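Local coordinates for fatty acid metabolism regulator protein (Bacillus subtilis, PDB 1VI0) that represses genes of fatty acid transport and beta-oxidation as a homodimer of the TetR family whose DNA binding is inhibited by long-chain acyl-CoA, at residues L47-N51 with K52-L56; V170-D173 with Q174-L178. All coordinates share one frame; numbering follows the deposited sequence.

Contact 1. Residues L47-N51 with K52-L56; sequences LYFKN and KEDIL
The ring of Phe-49 carries Ile-55 CG1 over one face and has Asp-54 OD2 near its plane at the edge. Ile-55 CG1 stands 3.9 Å from the Phe-49 ring centroid, 28° off the normal, a CH-pi contact. The carboxylate of Asp-54 is turned 67° from the ring, and its OD2 accepts a nearly straight bond from Lys-50 N at 2.8 Å, using the anti side of the oxygen. Asp-54 CG lies anti to the backbone N (chi1 -168°), which brings OD2 back to the N-H of Lys-50. Asn-51 is the N-cap: its OD1 takes Asp-54 N at 2.8 Å, the donor nearly along the C=O axis, and CG of Asn-51, set between its backbone N and carbonyl carbon, brings OD1 to that N-H. Asn-51 O then receives Ile-55 N at 3.1 Å, the first i to i+4 backbone bond of helix 52-75. Without the carboxylate, as with an alanine here, Lys-50 N would probably lose its acceptor and the Phe-49 ring edge its neighbour. The bonds among Lys-50, Asn-51, Asp-54 and Ile-55 thus hold the short link between helix 42-48, in the predicted DNA-binding helix-turn-helix, and helix 52-75. Helix 9-24 packs against the apolar side of this joint: Phe-49 stacks on Tyr-10 and touches Ile-13 and Ile-14, while Ile-55 rests on Ala-17.

Contact 2. Residues V170-D173 with Q174-L178; sequences VMND and QKYDL
Val-170 O is gripped twice, by Asp-173 N at 3.0 Å and by a water at 3.0 Å that donates to it. This is the Schellman motif that ends helix 151-171: Asp-173, with positive phi (61°), is the C-prime residue, and Gln-174 N closes the outer bond to Trp-169 O. The same water accepts from Gln-174 NE2 at 2.8 Å, so the side chain of Gln-174 reaches back to the last turn of the helix through one bridging molecule. Its chain runs extended beyond CG, which carries the amide out to that water. NE2 also donates to His-100 O, and the side chain of Gln-174 touches Ala-103 and Ile-104, tying the helix end to helix 100-109. Asp-173 and Gln-174, both with positive phi, also form the middle of a left-handed beta turn close to type III', closed by Lys-175 N to Asn-172 O at 3.1 Å with a bent N-H...O angle of 143°, the donor lying above the carbonyl plane and not on a lone pair. CG of Lys-175, placed between its backbone N and carbonyl carbon (chi1 71°), lies 3.0 Å from Asn-172 O, and CE comes near Asn-172 CB. Asn-172 itself turns its amide back to the helix, where ND2 donates to Thr-168 O. The ring of Tyr-176 lies edge-to-face with Trp-169 and touches Thr-168, so the loop is folded against the helix it has just left. Across the turn, Asn-172 CB meets the Tyr-176 ring obliquely, nearest CE2 at 3.9 Å.

Overall arrangement
Both are local contacts at helix ends: contact 1 links helix 42-48 to the start of helix 52-75, and contact 2 closes helix 151-171 before the loop to helix 182-191. Their centres are 30 Å apart and their nearest atoms about 14 Å, so they do not touch. Contact 1 belongs to the DNA-binding region, contact 2 to the C-terminal region. Neither makes up the ligand site: the side chain of Glu-53 is about 13 Å from the bound dodecyl-CoA and that of Val-170 about 10 Å. Helix 52-75 leads on from contact 1 into the part of the chain where the ligand pocket residues begin, and probably helps to couple acyl-CoA binding to DNA binding, as in other TetR-family regulators.

Contact 1. Residues L47-N51 with K52-L56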
loop_
_atom_site.group_PDB
_atom_site.type_symbol
_atom_site.label_atom_id
_atom_site.label_comp_id
_atom_site.label_asym_id
_atom_site.label_seq_id
_atom_site.Cartn_x
_atom_site.Cartn_y
_atom_site.Cartn_z
ATOM N N LEU A 47 2.286 -32.495 -4.562
ATOM C CA LEU A 47 2.696 -32.903 -5.914
ATOM C C LEU A 47 2.896 -31.664 -6.772
ATOM O O LEU A 47 3.746 -31.641 -7.648
ATOM C CB LEU A 47 1.624 -33.821 -6.463
ATOM C CG LEU A 47 1.817 -34.643 -7.713
ATOM C CD1 LEU A 47 1.247 -33.903 -8.916
ATOM C CD2 LEU A 47 3.246 -35.072 -7.977
ATOM N N TYR A 48 2.209 -30.550 -6.464
ATOM C CA TYR A 48 2.373 -29.346 -7.287
ATOM C C TYR A 48 3.094 -28.216 -6.610
ATOM O O TYR A 48 3.620 -27.321 -7.342
ATOM C CB TYR A 48 0.952 -28.864 -7.710
ATOM C CG TYR A 48 0.292 -29.853 -8.660
ATOM C CD1 TYR A 48 0.727 -29.913 -9.977
ATOM C CD2 TYR A 48 -0.751 -30.655 -8.274
ATOM C CE1 TYR A 48 0.139 -30.779 -10.884
ATOM C CE2 TYR A 48 -1.355 -31.528 -9.167
ATOM C CZ TYR A 48 -0.916 -31.574 -10.462
ATOM O OH TYR A 48 -1.480 -32.443 -11.389
ATOM N N PHE A 49 3.084 -28.125 -5.289
ATOM C CA PHE A 49 3.679 -27.034 -4.544
ATOM C C PHE A 49 4.645 -27.493 -3.438
ATOM O O PHE A 49 4.380 -28.516 -2.795
ATOM C CB PHE A 49 2.598 -26.164 -3.878
ATOM C CG PHE A 49 1.609 -25.631 -4.887
ATOM C CD1 PHE A 49 1.932 -24.513 -5.648
ATOM C CD2 PHE A 49 0.432 -26.317 -5.128
ATOM C CE1 PHE A 49 1.051 -24.032 -6.598
ATOM C CE2 PHE A 49 -0.451 -25.830 -6.085
ATOM C CZ PHE A 49 -0.143 -24.720 -6.825
ATOM N N LYS A 50 5.593 -26.647 -3.095
ATOM C CA LYS A 50 6.571 -26.912 -2.059
ATOM C C LYS A 50 6.046 -26.833 -0.645
ATOM O O LYS A 50 6.562 -27.536 0.265
ATOM C CB LYS A 50 7.736 -25.913 -2.142
ATOM C CG LYS A 50 8.542 -25.998 -3.427
ATOM C CD LYS A 50 9.814 -25.177 -3.232
ATOM C CE LYS A 50 10.642 -24.903 -4.418
ATOM N NZ LYS A 50 10.951 -26.036 -5.290
ATOM N N ASN A 51 5.200 -25.849 -0.376
ATOM C CA ASN A 51 4.631 -25.542 0.911
ATOM C C ASN A 51 3.592 -24.380 0.731
ATOM O O ASN A 51 3.385 -23.979 -0.426
ATOM C CB ASN A 51 5.708 -25.031 1.876
ATOM C CG ASN A 51 6.648 -24.042 1.190
ATOM O OD1 ASN A 51 6.241 -23.209 0.358
ATOM N ND2 ASN A 51 7.936 -24.196 1.463
ATOM N N LYS A 52 3.042 -23.956 1.831
ATOM C CA LYS A 52 2.023 -22.874 1.877
ATOM C C LYS A 52 2.545 -21.627 1.187
ATOM O O LYS A 52 1.907 -20.995 0.312
ATOM C CB LYS A 52 1.757 -22.542 3.351
ATOM C CG LYS A 52 0.543 -21.738 3.657
ATOM C CD LYS A 52 0.250 -21.672 5.153
ATOM C CE LYS A 52 1.104 -20.656 5.859
ATOM N NZ LYS A 52 0.443 -20.145 7.097
ATOM N N GLU A 53 3.734 -21.199 1.574
ATOM C CA GLU A 53 4.378 -20.061 0.922
ATOM C C GLU A 53 4.409 -20.218 -0.581
ATOM O O GLU A 53 4.052 -19.261 -1.307
ATOM C CB GLU A 53 5.739 -19.825 1.559
ATOM C CG GLU A 53 6.516 -18.645 1.055
ATOM C CD GLU A 53 7.882 -18.549 1.750
ATOM O OE1 GLU A 53 7.915 -18.228 2.949
ATOM O OE2 GLU A 53 8.862 -18.783 1.019
ATOM N N ASP A 54 4.790 -21.363 -1.142
ATOM C CA ASP A 54 4.806 -21.623 -2.563
ATOM C C ASP A 54 3.423 -21.468 -3.221
ATOM O O ASP A 54 3.322 -20.907 -4.319
ATOM C CB ASP A 54 5.370 -23.006 -2.847
ATOM C CG ASP A 54 5.699 -23.257 -4.289
ATOM O OD1 ASP A 54 6.065 -22.302 -5.028
ATOM O OD2 ASP A 54 5.512 -24.387 -4.765
ATOM N N ILE A 55 2.376 -21.872 -2.538
ATOM C CA ILE A 55 1.003 -21.693 -3.004
ATOM C C ILE A 55 0.664 -20.181 -3.060
ATOM O O ILE A 55 0.214 -19.747 -4.140
ATOM C CB ILE A 55 -0.025 -22.406 -2.153
ATOM C CG1 ILE A 55 0.203 -23.946 -2.188
ATOM C CG2 ILE A 55 -1.445 -22.119 -2.627
ATOM C CD1 ILE A 55 -0.614 -24.628 -1.074
ATOM N N LEU A 56 1.014 -19.429 -2.071
ATOM C CA LEU A 56 0.720 -17.964 -2.078
ATOM C C LEU A 56 1.407 -17.273 -3.241
ATOM O O LEU A 56 0.870 -16.473 -4.026
ATOM C CB LEU A 56 1.174 -17.337 -0.790
ATOM C CG LEU A 56 0.819 -15.821 -0.664
ATOM C CD1 LEU A 56 -0.682 -15.676 -0.485
ATOM C CD2 LEU A 56 1.564 -15.289 0.567
#

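Contact 2. Residues V170-D173 with Q174-L178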
loop_
_atom_site.group_PDB
_atom_site.type_symbol
_atom_site.label_atom_id
_atom_site.label_comp_id
_atom_site.label_asym_id
_atom_site.label_seq_id
_atom_site.Cartn_x
_atom_site.Cartn_y
_atom_site.Cartn_z
ATOM N N VAL A 170 -11.807 -2.121 -0.339
ATOM C CA VAL A 170 -11.801 -3.365 0.492
ATOM C C VAL A 170 -12.074 -3.070 1.927
ATOM O O VAL A 170 -12.861 -3.812 2.610
ATOM C CB VAL A 170 -10.468 -4.102 0.289
ATOM C CG1 VAL A 170 -10.272 -5.116 1.449
ATOM C CG2 VAL A 170 -10.359 -4.802 -1.018
HETATM N N MSE A 171 -11.558 -1.994 2.489
HETATM C CA MSE A 171 -11.766 -1.581 3.853
HETATM C C MSE A 171 -13.220 -1.248 4.162
HETATM O O MSE A 171 -13.661 -1.460 5.312
HETATM C CB MSE A 171 -10.850 -0.418 4.248
HETATM C CG MSE A 171 -10.238 -0.691 5.638
HETATM SE SE MSE A 171 -8.852 -2.040 5.437
HETATM C CE MSE A 171 -7.364 -0.826 5.299
ATOM N N ASN A 172 -13.983 -0.859 3.152
ATOM C CA ASN A 172 -15.413 -0.622 3.256
ATOM C C ASN A 172 -16.242 -1.787 2.814
ATOM O O ASN A 172 -17.288 -1.691 2.151
ATOM C CB ASN A 172 -15.746 0.678 2.478
ATOM C CG ASN A 172 -15.224 1.863 3.231
ATOM O OD1 ASN A 172 -15.894 2.343 4.183
ATOM N ND2 ASN A 172 -14.052 2.379 2.872
ATOM N N ASP A 173 -15.689 -3.006 2.924
ATOM C CA ASP A 173 -16.329 -4.249 2.613
ATOM C C ASP A 173 -16.779 -4.414 1.193
ATOM O O ASP A 173 -17.762 -5.041 0.831
ATOM C CB ASP A 173 -17.572 -4.358 3.582
ATOM C CG ASP A 173 -17.072 -4.831 4.955
ATOM O OD1 ASP A 173 -16.877 -3.985 5.854
ATOM O OD2 ASP A 173 -16.897 -6.060 5.097
ATOM N N GLN A 174 -16.087 -3.717 0.259
ATOM C CA GLN A 174 -16.329 -3.729 -1.146
ATOM C C GLN A 174 -17.808 -3.393 -1.450
ATOM O O GLN A 174 -18.337 -3.876 -2.412
ATOM C CB GLN A 174 -15.983 -5.096 -1.770
ATOM C CG GLN A 174 -14.574 -5.570 -1.403
ATOM C CD GLN A 174 -14.243 -6.976 -1.828
ATOM O OE1 GLN A 174 -14.631 -7.482 -2.895
ATOM N NE2 GLN A 174 -13.453 -7.686 -1.006
ATOM N N LYS A 175 -18.324 -2.444 -0.665
ATOM C CA LYS A 175 -19.772 -2.162 -0.784
ATOM C C LYS A 175 -20.143 -1.175 -1.864
ATOM O O LYS A 175 -21.352 -1.112 -2.246
ATOM C CB LYS A 175 -20.259 -1.727 0.591
ATOM C CG LYS A 175 -19.828 -0.386 1.102
ATOM C CD LYS A 175 -20.516 -0.097 2.453
ATOM C CE LYS A 175 -19.710 0.853 3.320
ATOM N NZ LYS A 175 -20.532 1.287 4.530
ATOM N N TYR A 176 -19.221 -0.421 -2.436
ATOM C CA TYR A 176 -19.552 0.549 -3.510
ATOM C C TYR A 176 -18.957 0.154 -4.827
ATOM O O TYR A 176 -18.125 -0.755 -4.907
ATOM C CB TYR A 176 -19.275 1.965 -3.064
ATOM C CG TYR A 176 -17.825 2.192 -2.636
ATOM C CD1 TYR A 176 -16.838 2.405 -3.604
ATOM C CD2 TYR A 176 -17.491 2.241 -1.307
ATOM C CE1 TYR A 176 -15.525 2.695 -3.187
ATOM C CE2 TYR A 176 -16.183 2.522 -0.898
ATOM C CZ TYR A 176 -15.206 2.750 -1.847
ATOM O OH TYR A 176 -13.917 3.016 -1.393
ATOM N N ASP A 177 -19.384 0.758 -5.931
ATOM C CA ASP A 177 -19.015 0.432 -7.271
ATOM C C ASP A 177 -17.618 0.944 -7.658
ATOM O O ASP A 177 -17.429 1.942 -8.354
ATOM C CB ASP A 177 -20.060 1.028 -8.258
ATOM C CG ASP A 177 -19.924 0.512 -9.635
ATOM O OD1 ASP A 177 -18.893 -0.084 -10.064
ATOM O OD2 ASP A 177 -20.872 0.796 -10.445
ATOM N N LEU A 178 -16.599 0.140 -7.280
ATOM C CA LEU A 178 -15.207 0.533 -7.603
ATOM C C LEU A 178 -15.005 0.898 -9.055
ATOM O O LEU A 178 -14.355 1.889 -9.398
ATOM C CB LEU A 178 -14.307 -0.687 -7.222
ATOM C CG LEU A 178 -12.810 -0.474 -7.540
ATOM C CD1 LEU A 178 -12.262 0.636 -6.709
ATOM C CD2 LEU A 178 -12.073 -1.800 -7.266
HETATM O O HOH W 1 -13.549 -6.557 1.554
#